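Long-range contact in peroxidase (Cellulomonas bogoriensis 69B4 = DSM 16987, PDB 6QZO), which is a heme b enzyme of the DyP-type peroxidase family and probably uses hydrogen peroxide to oxidise dyes and other substrates: residues W224-M238 with W355-G369. Sequence-based numbering, arbitrary orientation.
Sequences WLTGGTSMVVRRIAM and WTFPVGSAVFAVPGG. With HEM (protoporphyrin IX containing Fe), chain I.
Pro358 lays CB over one face of the Arg234 guanidinium, 3.5 Å from Arg234 NH2. At the edge sits Ser361, its OG only 1° out of the plane and 3.0 Å from Arg234 NH1 in a hydrogen bond. These side chains ride on an antiparallel pair, strands 229-238 and 356-366, in the four-stranded sheet of the C-terminal half of the ferredoxin-like DyP fold; strand 323-332 flanks 229-238 on its other side. The Phe357 ring takes a methyl on one face: Ala237 CB stands 4.0 Å from the ring centroid, a CH-pi contact. Trp224 CH2 meets Ala365 CB obliquely at 3.8 Å.

The Arg234 chain bends at chi2 (-81°) and chi3 (-83°), folding back across strand 356-366 instead of reaching straight out; NH2 also forms a salt bridge with Asp132. A leucine here would probably leave Asp132 without its charge partner and Ser361 OG without this donor. A classic beta bulge breaks the ladder where Val359 and Gly360 both face Arg235, whose carbonyl takes a nearly straight bond from Val359 N and a weak one from Gly360 N. Farther along, Met231 SD meets the Phe364 ring obliquely, a Met-aromatic contact. On the face that also carries Arg234 and Pro358, Ile236, Met238 and Thr356 point to the heme, where Thr356 CG2 touches vinyl carbon CBB at 3.5 Å and Ile236 CD1 reaches methyl carbon CMC at 3.5 Å.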
loop_
_atom_site.group_PDB
_atom_site.type_symbol
_atom_site.label_atom_id
_atom_site.label_comp_id
_atom_site.label_asym_id
_atom_site.label_seq_id
_atom_site.Cartn_x
_atom_site.Cartn_y
_atom_site.Cartn_z
ATOM N N TRP A 224 13.809 30.821 -13.713
ATOM C CA TRP A 224 12.489 30.165 -13.506
ATOM C C TRP A 224 12.516 29.196 -12.309
ATOM O O TRP A 224 11.422 28.836 -11.831
ATOM C CB TRP A 224 12.027 29.450 -14.778
ATOM C CG TRP A 224 12.761 28.188 -15.117
ATOM C CD1 TRP A 224 13.820 28.070 -15.966
ATOM C CD2 TRP A 224 12.464 26.853 -14.662
ATOM N NE1 TRP A 224 14.216 26.765 -16.053
ATOM C CE2 TRP A 224 13.397 25.992 -15.270
ATOM C CE3 TRP A 224 11.499 26.297 -13.814
ATOM C CZ2 TRP A 224 13.395 24.615 -15.063
ATOM C CZ3 TRP A 224 11.502 24.937 -13.601
ATOM C CH2 TRP A 224 12.437 24.109 -14.216
ATOM N N LEU A 225 13.697 28.783 -11.842
ATOM C CA LEU A 225 13.827 27.825 -10.713
ATOM C C LEU A 225 13.880 28.531 -9.352
ATOM O O LEU A 225 14.048 27.805 -8.352
ATOM C CB LEU A 225 15.086 26.980 -10.913
ATOM C CG LEU A 225 14.863 25.639 -11.600
ATOM C CD1 LEU A 225 16.202 24.982 -11.823
ATOM C CD2 LEU A 225 13.957 24.731 -10.780
ATOM N N THR A 226 13.716 29.855 -9.281
ATOM C CA THR A 226 13.639 30.584 -7.987
ATOM C C THR A 226 12.559 29.958 -7.103
ATOM O O THR A 226 11.410 29.882 -7.572
ATOM C CB THR A 226 13.264 32.064 -8.144
ATOM O OG1 THR A 226 14.079 32.616 -9.177
ATOM C CG2 THR A 226 13.434 32.830 -6.849
ATOM N N GLY A 227 12.910 29.586 -5.862
ATOM C CA GLY A 227 12.007 28.919 -4.903
ATOM C C GLY A 227 11.932 27.411 -5.157
ATOM O O GLY A 227 11.219 26.700 -4.397
ATOM N N GLY A 228 12.633 26.942 -6.191
ATOM C CA GLY A 228 12.581 25.551 -6.665
ATOM C C GLY A 228 13.794 24.766 -6.198
ATOM O O GLY A 228 14.570 25.262 -5.350
ATOM N N THR A 229 13.959 23.569 -6.740
ATOM C CA THR A 229 14.967 22.598 -6.269
ATOM C C THR A 229 15.108 21.521 -7.344
ATOM O O THR A 229 14.485 21.655 -8.416
ATOM C CB THR A 229 14.572 22.052 -4.884
ATOM O OG1 THR A 229 15.651 21.287 -4.332
ATOM C CG2 THR A 229 13.317 21.205 -4.927
ATOM N N SER A 230 15.944 20.528 -7.062
ATOM C CA SER A 230 16.113 19.311 -7.883
ATOM C C SER A 230 15.652 18.125 -7.047
ATOM O O SER A 230 15.734 18.212 -5.811
ATOM C CB SER A 230 17.532 19.152 -8.334
ATOM O OG SER A 230 18.366 18.800 -7.251
ATOM N N MET A 231 15.151 17.099 -7.716
ATOM C CA MET A 231 14.610 15.873 -7.097
ATOM C C MET A 231 15.303 14.673 -7.735
ATOM O O MET A 231 15.348 14.616 -8.967
ATOM C CB MET A 231 13.103 15.785 -7.324
ATOM C CG MET A 231 12.506 14.447 -6.936
ATOM S SD MET A 231 10.718 14.512 -7.263
ATOM C CE MET A 231 10.324 12.778 -7.146
ATOM N N VAL A 232 15.845 13.787 -6.901
ATOM C CA VAL A 232 16.372 12.452 -7.309
ATOM C C VAL A 232 15.436 11.393 -6.727
ATOM O O VAL A 232 15.110 11.497 -5.537
ATOM C CB VAL A 232 17.811 12.245 -6.817
ATOM C CG1 VAL A 232 18.250 10.798 -6.955
ATOM C CG2 VAL A 232 18.775 13.176 -7.524
ATOM N N VAL A 233 15.042 10.421 -7.552
ATOM C CA VAL A 233 14.345 9.184 -7.125
ATOM C C VAL A 233 15.206 7.993 -7.531
ATOM O O VAL A 233 15.311 7.741 -8.745
ATOM C CB VAL A 233 12.941 9.083 -7.741
ATOM C CG1 VAL A 233 12.206 7.831 -7.313
ATOM C CG2 VAL A 233 12.117 10.304 -7.397
ATOM N N ARG A 234 15.810 7.327 -6.541
ATOM C CA ARG A 234 16.433 5.993 -6.696
ATOM C C ARG A 234 15.511 4.963 -6.038
ATOM O O ARG A 234 15.209 5.105 -4.830
ATOM C CB ARG A 234 17.806 5.946 -6.033
ATOM C CG ARG A 234 18.777 7.004 -6.518
ATOM C CD ARG A 234 19.450 6.650 -7.822
ATOM N NE ARG A 234 20.593 5.791 -7.672
ATOM C CZ ARG A 234 21.401 5.421 -8.654
ATOM N NH1 ARG A 234 21.173 5.779 -9.910
ATOM N NH2 ARG A 234 22.430 4.653 -8.347
ATOM N N ARG A 235 15.046 3.998 -6.817
ATOM C CA ARG A 235 14.391 2.768 -6.310
ATOM C C ARG A 235 15.519 1.815 -5.930
ATOM O O ARG A 235 16.243 1.368 -6.850
ATOM C CB ARG A 235 13.488 2.170 -7.387
ATOM C CG ARG A 235 12.504 1.139 -6.865
ATOM C CD ARG A 235 11.670 0.554 -7.978
ATOM N NE ARG A 235 10.768 -0.497 -7.540
ATOM C CZ ARG A 235 9.622 -0.319 -6.892
ATOM N NH1 ARG A 235 9.211 0.891 -6.544
ATOM N NH2 ARG A 235 8.868 -1.361 -6.576
ATOM N N ILE A 236 15.728 1.574 -4.638
ATOM C CA ILE A 236 16.898 0.774 -4.172
ATOM C C ILE A 236 16.354 -0.481 -3.494
ATOM O O ILE A 236 15.740 -0.364 -2.424
ATOM C CB ILE A 236 17.854 1.576 -3.265
ATOM C CG1 ILE A 236 18.145 2.967 -3.832
ATOM C CG2 ILE A 236 19.140 0.794 -3.057
ATOM C CD1 ILE A 236 18.999 3.825 -2.916
ATOM N N ALA A 237 16.585 -1.631 -4.141
ATOM C CA ALA A 237 16.116 -2.955 -3.690
ATOM C C ALA A 237 16.989 -3.422 -2.522
ATOM O O ALA A 237 18.233 -3.175 -2.554
ATOM C CB ALA A 237 16.165 -3.910 -4.839
ATOM N N MET A 238 16.367 -4.062 -1.527
ATOM C CA MET A 238 17.073 -4.691 -0.377
ATOM C C MET A 238 17.066 -6.203 -0.586
ATOM O O MET A 238 15.994 -6.778 -0.820
ATOM C CB MET A 238 16.396 -4.348 0.946
ATOM C CG MET A 238 16.465 -2.899 1.293
ATOM S SD MET A 238 15.243 -2.491 2.571
ATOM C CE MET A 238 15.916 -0.925 3.131
ATOM N N TRP A 355 24.216 -5.667 0.041
ATOM C CA TRP A 355 22.827 -6.085 0.407
ATOM C C TRP A 355 21.770 -5.121 -0.151
ATOM O O TRP A 355 20.591 -5.318 0.142
ATOM C CB TRP A 355 22.718 -6.245 1.926
ATOM C CG TRP A 355 23.708 -7.258 2.412
ATOM C CD1 TRP A 355 23.652 -8.607 2.222
ATOM C CD2 TRP A 355 24.975 -6.992 3.032
ATOM N NE1 TRP A 355 24.782 -9.203 2.710
ATOM C CE2 TRP A 355 25.609 -8.237 3.223
ATOM C CE3 TRP A 355 25.626 -5.829 3.452
ATOM C CZ2 TRP A 355 26.866 -8.353 3.808
ATOM C CZ3 TRP A 355 26.860 -5.944 4.053
ATOM C CH2 TRP A 355 27.468 -7.183 4.227
ATOM N N THR A 356 22.176 -4.139 -0.952
ATOM C CA THR A 356 21.294 -3.172 -1.639
ATOM C C THR A 356 21.752 -3.061 -3.091
ATOM O O THR A 356 22.915 -3.365 -3.347
ATOM C CB THR A 356 21.335 -1.792 -0.968
ATOM O OG1 THR A 356 22.654 -1.292 -1.160
ATOM C CG2 THR A 356 20.988 -1.822 0.506
ATOM N N PHE A 357 20.869 -2.642 -3.998
ATOM C CA PHE A 357 21.234 -2.344 -5.402
ATOM C C PHE A 357 20.188 -1.426 -6.020
ATOM O O PHE A 357 18.997 -1.608 -5.828
ATOM C CB PHE A 357 21.520 -3.628 -6.189
ATOM C CG PHE A 357 20.441 -4.688 -6.209
ATOM C CD1 PHE A 357 20.424 -5.707 -5.269
ATOM C CD2 PHE A 357 19.490 -4.706 -7.222
ATOM C CE1 PHE A 357 19.429 -6.677 -5.296
ATOM C CE2 PHE A 357 18.508 -5.697 -7.264
ATOM C CZ PHE A 357 18.475 -6.682 -6.300
ATOM N N PRO A 358 20.614 -0.364 -6.754
ATOM C CA PRO A 358 19.672 0.543 -7.403
ATOM C C PRO A 358 19.046 -0.135 -8.625
ATOM O O PRO A 358 19.788 -0.656 -9.437
ATOM C CB PRO A 358 20.544 1.738 -7.829
ATOM C CG PRO A 358 21.894 1.508 -7.198
ATOM C CD PRO A 358 22.016 0.014 -7.013
ATOM N N VAL A 359 17.714 -0.110 -8.718
ATOM C CA VAL A 359 16.961 -0.701 -9.870
ATOM C C VAL A 359 16.204 0.396 -10.633
ATOM O O VAL A 359 15.657 0.075 -11.704
ATOM C CB VAL A 359 16.041 -1.850 -9.422
ATOM C CG1 VAL A 359 16.869 -3.011 -8.886
ATOM C CG2 VAL A 359 14.999 -1.418 -8.399
ATOM N N GLY A 360 16.224 1.638 -10.150
ATOM C CA GLY A 360 15.571 2.778 -10.813
ATOM C C GLY A 360 16.252 4.089 -10.479
ATOM O O GLY A 360 16.667 4.243 -9.320
ATOM N N SER A 361 16.340 4.996 -11.461
ATOM C CA SER A 361 16.964 6.334 -11.314
ATOM C C SER A 361 16.199 7.360 -12.148
ATOM O O SER A 361 15.999 7.135 -13.386
ATOM C CB SER A 361 18.416 6.326 -11.700
ATOM O OG SER A 361 19.074 7.466 -11.133
ATOM N N ALA A 362 15.801 8.473 -11.515
ATOM C CA ALA A 362 15.146 9.597 -12.202
ATOM C C ALA A 362 15.593 10.915 -11.574
ATOM O O ALA A 362 15.684 10.990 -10.320
ATOM C CB ALA A 362 13.671 9.410 -12.118
ATOM N N VAL A 363 15.854 11.908 -12.427
ATOM C CA VAL A 363 16.221 13.288 -12.006
ATOM C C VAL A 363 15.158 14.233 -12.545
ATOM O O VAL A 363 14.770 14.061 -13.710
ATOM C CB VAL A 363 17.625 13.674 -12.508
ATOM C CG1 VAL A 363 18.052 15.014 -11.964
ATOM C CG2 VAL A 363 18.637 12.595 -12.162
ATOM N N PHE A 364 14.710 15.173 -11.712
ATOM C CA PHE A 364 13.671 16.176 -12.062
ATOM C C PHE A 364 14.078 17.541 -11.514
ATOM O O PHE A 364 14.741 17.618 -10.450
ATOM C CB PHE A 364 12.307 15.790 -11.491
ATOM C CG PHE A 364 11.838 14.436 -11.946
ATOM C CD1 PHE A 364 11.170 14.286 -13.144
ATOM C CD2 PHE A 364 12.096 13.309 -11.188
ATOM C CE1 PHE A 364 10.755 13.032 -13.569
ATOM C CE2 PHE A 364 11.678 12.067 -11.623
ATOM C CZ PHE A 364 11.011 11.929 -12.802
ATOM N N ALA A 365 13.691 18.581 -12.256
ATOM C CA ALA A 365 13.765 19.994 -11.821
ATOM C C ALA A 365 12.405 20.349 -11.230
ATOM O O ALA A 365 11.390 20.068 -11.875
ATOM C CB ALA A 365 14.114 20.872 -12.988
ATOM N N VAL A 366 12.402 20.929 -10.042
ATOM C CA VAL A 366 11.170 21.220 -9.271
ATOM C C VAL A 366 10.964 22.728 -9.280
ATOM O O VAL A 366 11.740 23.473 -8.675
ATOM C CB VAL A 366 11.299 20.641 -7.849
ATOM C CG1 VAL A 366 10.101 20.983 -6.979
ATOM C CG2 VAL A 366 11.508 19.131 -7.909
ATOM N N PRO A 367 9.919 23.233 -9.975
ATOM C CA PRO A 367 9.603 24.650 -9.931
ATOM C C PRO A 367 9.430 25.133 -8.493
ATOM O O PRO A 367 9.189 24.309 -7.591
ATOM C CB PRO A 367 8.264 24.782 -10.666
ATOM C CG PRO A 367 8.176 23.547 -11.524
ATOM C CD PRO A 367 8.989 22.481 -10.824
ATOM N N GLY A 368 9.534 26.450 -8.320
ATOM C CA GLY A 368 9.210 27.134 -7.064
ATOM C C GLY A 368 7.723 27.036 -6.820
ATOM O O GLY A 368 7.038 26.449 -7.665
ATOM N N GLY A 369 7.258 27.577 -5.701
ATOM C CA GLY A 369 5.832 27.627 -5.354
ATOM C C GLY A 369 5.099 28.678 -6.179
ATOM O O GLY A 369 5.714 29.279 -7.105
HETATM C CHA HEM I . 22.448 7.577 6.382
HETATM C CHB HEM I . 20.214 3.497 5.148
HETATM C CHC HEM I . 21.054 4.461 0.490
HETATM C CHD HEM I . 22.921 8.737 1.700
HETATM C C1A HEM I . 21.798 6.375 6.437
HETATM C C2A HEM I . 21.514 5.667 7.641
HETATM C C3A HEM I . 20.898 4.512 7.284
HETATM C C4A HEM I . 20.773 4.520 5.878
HETATM C CMA HEM I . 20.406 3.409 8.202
HETATM C CAA HEM I . 21.882 6.081 9.055
HETATM C CBA HEM I . 20.818 6.935 9.744
HETATM C CGA HEM I . 20.807 8.300 9.135
HETATM O O1A HEM I . 20.000 8.500 8.184
HETATM O O2A HEM I . 21.595 9.189 9.565
HETATM C C1B HEM I . 20.270 3.428 3.762
HETATM C C2B HEM I . 19.737 2.323 3.045
HETATM C C3B HEM I . 19.973 2.579 1.715
HETATM C C4B HEM I . 20.670 3.871 1.683
HETATM C CMB HEM I . 19.029 1.114 3.650
HETATM C CAB HEM I . 19.580 1.832 0.504
HETATM C CBB HEM I . 18.692 0.838 0.502
HETATM C C1C HEM I . 21.624 5.709 0.395
HETATM C C2C HEM I . 21.987 6.311 -0.809
HETATM C C3C HEM I . 22.532 7.538 -0.511
HETATM C C4C HEM I . 22.487 7.679 0.933
HETATM C CMC HEM I . 21.852 5.777 -2.208
HETATM C CAC HEM I . 22.980 8.355 -1.669
HETATM C CBC HEM I . 23.511 9.546 -1.609
HETATM C C1D HEM I . 22.937 8.745 3.109
HETATM C C2D HEM I . 23.446 9.891 3.884
HETATM C C3D HEM I . 23.335 9.563 5.184
HETATM C C4D HEM I . 22.741 8.215 5.187
HETATM C CMD HEM I . 24.039 11.201 3.394
HETATM C CAD HEM I . 23.740 10.428 6.383
HETATM C CBD HEM I . 25.209 10.165 6.775
HETATM C CGD HEM I . 25.748 11.009 7.925
HETATM O O1D HEM I . 26.116 12.188 7.732
HETATM O O2D HEM I . 25.872 10.533 9.089
HETATM N NA HEM I . 21.338 5.660 5.370
HETATM N NB HEM I . 20.815 4.311 2.924
HETATM N NC HEM I . 21.931 6.526 1.443
HETATM N ND HEM I . 22.530 7.776 3.942
HETATM FE FE HEM I . 21.765 6.108 3.486
#